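Local coordinates for fructose-bisphosphate aldolase class I (Thermoproteus tenax, PDB 1W8S), which belongs to the DeoC/LacD family of class I aldolases, enzymes built on a TIM-barrel fold, at residues Val98-Val102 / Asp133-Leu139. The protein carries 2 engineered substitutions. Residues are numbered along the deposited sequence.
Sequences VEEAV and DAVKFDL
This is a helix-helix contact in the outer layer of a TIM barrel, where helices surround the parallel strands; it joins helix 98-103 to the C-terminal end of helix 120-137. Helix 98-103 lies against strands 75-81 and 108-113, while helix 120-137 ends beside it and leads through a short turn to strand 141-145. The axes of 98-102 and 133-137 approach to 10.0 Å and cross at -39°, running roughly the same way. Val98 sits opposite Asp133 (CA to CA 6.1 Å) and Glu99 opposite Phe137 (CA to CA 7.2 Å). Val98 and Val102, one turn apart and both with chi1 t, point toward the other segment. Helix 120-137 closes in a Schellman motif: Asp138 takes positive phi (52/46), Leu139 N donates a hydrogen bond to Ala134 O (2.9 Å), and Asp138 N a weak hydrogen bond to Val135 O (3.3 Å). The chain then extends at Leu139 (chi1 -124°, between wells), whose CA-to-CB bond points toward 98-102 and whose CD2 lies 3.5 Å from Val102 CG2. Phe137 (chi1 -75°, m; chi2 -82°) packs against Val98, Val102 and Glu99: its CD2 is 3.9 Å from Val98 CG1, its CB 4.0 Å from Val102 CG2, and Glu99 CA lies over one ring face in a CH-pi contact, 4.2 Å from the centroid. The carboxylate of Glu99 reaches on to a salt bridge with Arg132 of a second subunit. No direct hydrogen bond joins the segments; two waters bridge them at the start of helix 98-103. Asp133 OD2 accepts from both, at 2.9 and 2.8 Å, and these in turn accept from Val98 N and Glu99 N respectively, each 2.9 Å from its water.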
loop_
_atom_site.group_PDB
_atom_site.type_symbol
_atom_site.label_atom_id
_atom_site.label_comp_id
_atom_site.label_asym_id
_atom_site.label_seq_id
_atom_site.Cartn_x
_atom_site.Cartn_y
_atom_site.Cartn_z
ATOM N N VAL E 98 2.535 -18.501 -7.765
ATOM C CA VAL E 98 2.093 -19.822 -8.161
ATOM C C VAL E 98 2.697 -20.195 -9.494
ATOM O O VAL E 98 3.073 -21.337 -9.696
ATOM C CB VAL E 98 0.559 -19.866 -8.246
ATOM C CG1 VAL E 98 0.077 -21.134 -8.914
ATOM C CG2 VAL E 98 -0.026 -19.696 -6.842
ATOM N N GLU E 99 2.784 -19.250 -10.428
ATOM C CA GLU E 99 3.346 -19.581 -11.750
ATOM C C GLU E 99 4.806 -20.083 -11.599
ATOM O O GLU E 99 5.227 -21.049 -12.249
ATOM C CB GLU E 99 3.261 -18.371 -12.694
ATOM C CG GLU E 99 3.960 -18.595 -14.027
ATOM C CD GLU E 99 3.810 -17.457 -15.043
ATOM O OE1 GLU E 99 2.907 -16.627 -14.905
ATOM O OE2 GLU E 99 4.576 -17.477 -16.007
ATOM N N GLU E 100 5.582 -19.425 -10.735
ATOM C CA GLU E 100 6.967 -19.821 -10.537
ATOM C C GLU E 100 7.030 -21.187 -9.846
ATOM O O GLU E 100 7.910 -21.989 -10.141
ATOM C CB GLU E 100 7.723 -18.799 -9.711
ATOM C CG GLU E 100 7.986 -17.503 -10.438
ATOM C CD GLU E 100 8.415 -16.406 -9.510
ATOM O OE1 GLU E 100 7.560 -15.913 -8.760
ATOM O OE2 GLU E 100 9.613 -16.071 -9.508
ATOM N N ALA E 101 6.097 -21.448 -8.939
ATOM C CA ALA E 101 5.995 -22.763 -8.276
ATOM C C ALA E 101 5.800 -23.906 -9.279
ATOM O O ALA E 101 6.415 -24.977 -9.163
ATOM C CB ALA E 101 4.885 -22.750 -7.264
ATOM N N VAL E 102 4.923 -23.672 -10.254
ATOM C CA VAL E 102 4.734 -24.590 -11.329
ATOM C C VAL E 102 6.049 -24.853 -12.042
ATOM O O VAL E 102 6.425 -26.020 -12.227
ATOM C CB VAL E 102 3.672 -24.086 -12.308
ATOM C CG1 VAL E 102 3.671 -24.929 -13.570
ATOM C CG2 VAL E 102 2.306 -24.159 -11.607
ATOM N N ASP E 133 -4.823 -17.882 -8.634
ATOM C CA ASP E 133 -3.729 -18.423 -9.440
ATOM C C ASP E 133 -3.647 -19.950 -9.297
ATOM O O ASP E 133 -3.379 -20.648 -10.265
ATOM C CB ASP E 133 -2.417 -17.800 -9.032
ATOM C CG ASP E 133 -2.124 -16.509 -9.734
ATOM O OD1 ASP E 133 -2.805 -16.173 -10.737
ATOM O OD2 ASP E 133 -1.134 -15.821 -9.377
ATOM N N ALA E 134 -3.912 -20.479 -8.111
ATOM C CA ALA E 134 -3.955 -21.944 -7.897
ATOM C C ALA E 134 -4.984 -22.631 -8.798
ATOM O O ALA E 134 -4.709 -23.676 -9.397
ATOM C CB ALA E 134 -4.206 -22.281 -6.421
ATOM N N VAL E 135 -6.164 -22.015 -8.907
ATOM C CA VAL E 135 -7.235 -22.514 -9.758
ATOM C C VAL E 135 -6.807 -22.423 -11.210
ATOM O O VAL E 135 -7.010 -23.358 -11.978
ATOM C CB VAL E 135 -8.565 -21.740 -9.495
ATOM C CG1 VAL E 135 -9.642 -22.080 -10.535
ATOM C CG2 VAL E 135 -9.049 -22.016 -8.079
ATOM N N LYS E 136 -6.187 -21.317 -11.595
ATOM C CA LYS E 136 -5.781 -21.104 -12.985
ATOM C C LYS E 136 -4.747 -22.166 -13.436
ATOM O O LYS E 136 -4.791 -22.664 -14.563
ATOM C CB LYS E 136 -5.171 -19.699 -13.117
ATOM C CG LYS E 136 -4.461 -19.402 -14.417
ATOM C CD LYS E 136 -4.069 -17.890 -14.430
ATOM C CE LYS E 136 -3.147 -17.540 -15.554
ATOM N NZ LYS E 136 -2.674 -16.127 -15.512
ATOM N N PHE E 137 -3.783 -22.433 -12.562
ATOM C CA PHE E 137 -2.682 -23.367 -12.853
ATOM C C PHE E 137 -3.005 -24.808 -12.413
ATOM O O PHE E 137 -2.182 -25.694 -12.596
ATOM C CB PHE E 137 -1.398 -22.858 -12.197
ATOM C CG PHE E 137 -0.781 -21.671 -12.923
ATOM C CD1 PHE E 137 0.015 -21.885 -14.027
ATOM C CD2 PHE E 137 -1.032 -20.344 -12.527
ATOM C CE1 PHE E 137 0.575 -20.817 -14.702
ATOM C CE2 PHE E 137 -0.478 -19.269 -13.209
ATOM C CZ PHE E 137 0.325 -19.505 -14.308
ATOM N N ASP E 138 -4.211 -25.022 -11.878
ATOM C CA ASP E 138 -4.683 -26.345 -11.392
ATOM C C ASP E 138 -3.671 -26.967 -10.415
ATOM O O ASP E 138 -3.313 -28.136 -10.550
ATOM C CB ASP E 138 -4.940 -27.270 -12.601
ATOM C CG ASP E 138 -5.994 -28.342 -12.324
ATOM O OD1 ASP E 138 -7.095 -28.034 -11.800
ATOM O OD2 ASP E 138 -5.786 -29.530 -12.604
ATOM N N LEU E 139 -3.194 -26.167 -9.463
ATOM C CA LEU E 139 -2.336 -26.617 -8.363
ATOM C C LEU E 139 -3.152 -26.506 -7.079
ATOM O O LEU E 139 -3.609 -25.409 -6.772
ATOM C CB LEU E 139 -1.117 -25.698 -8.260
ATOM C CG LEU E 139 0.261 -26.335 -8.326
ATOM C CD1 LEU E 139 0.358 -27.314 -9.461
ATOM C CD2 LEU E 139 1.338 -25.289 -8.407
HETATM O O HOH W 1 0.643 -16.340 -7.197
HETATM O O HOH W 2 1.290 -16.767 -10.457
#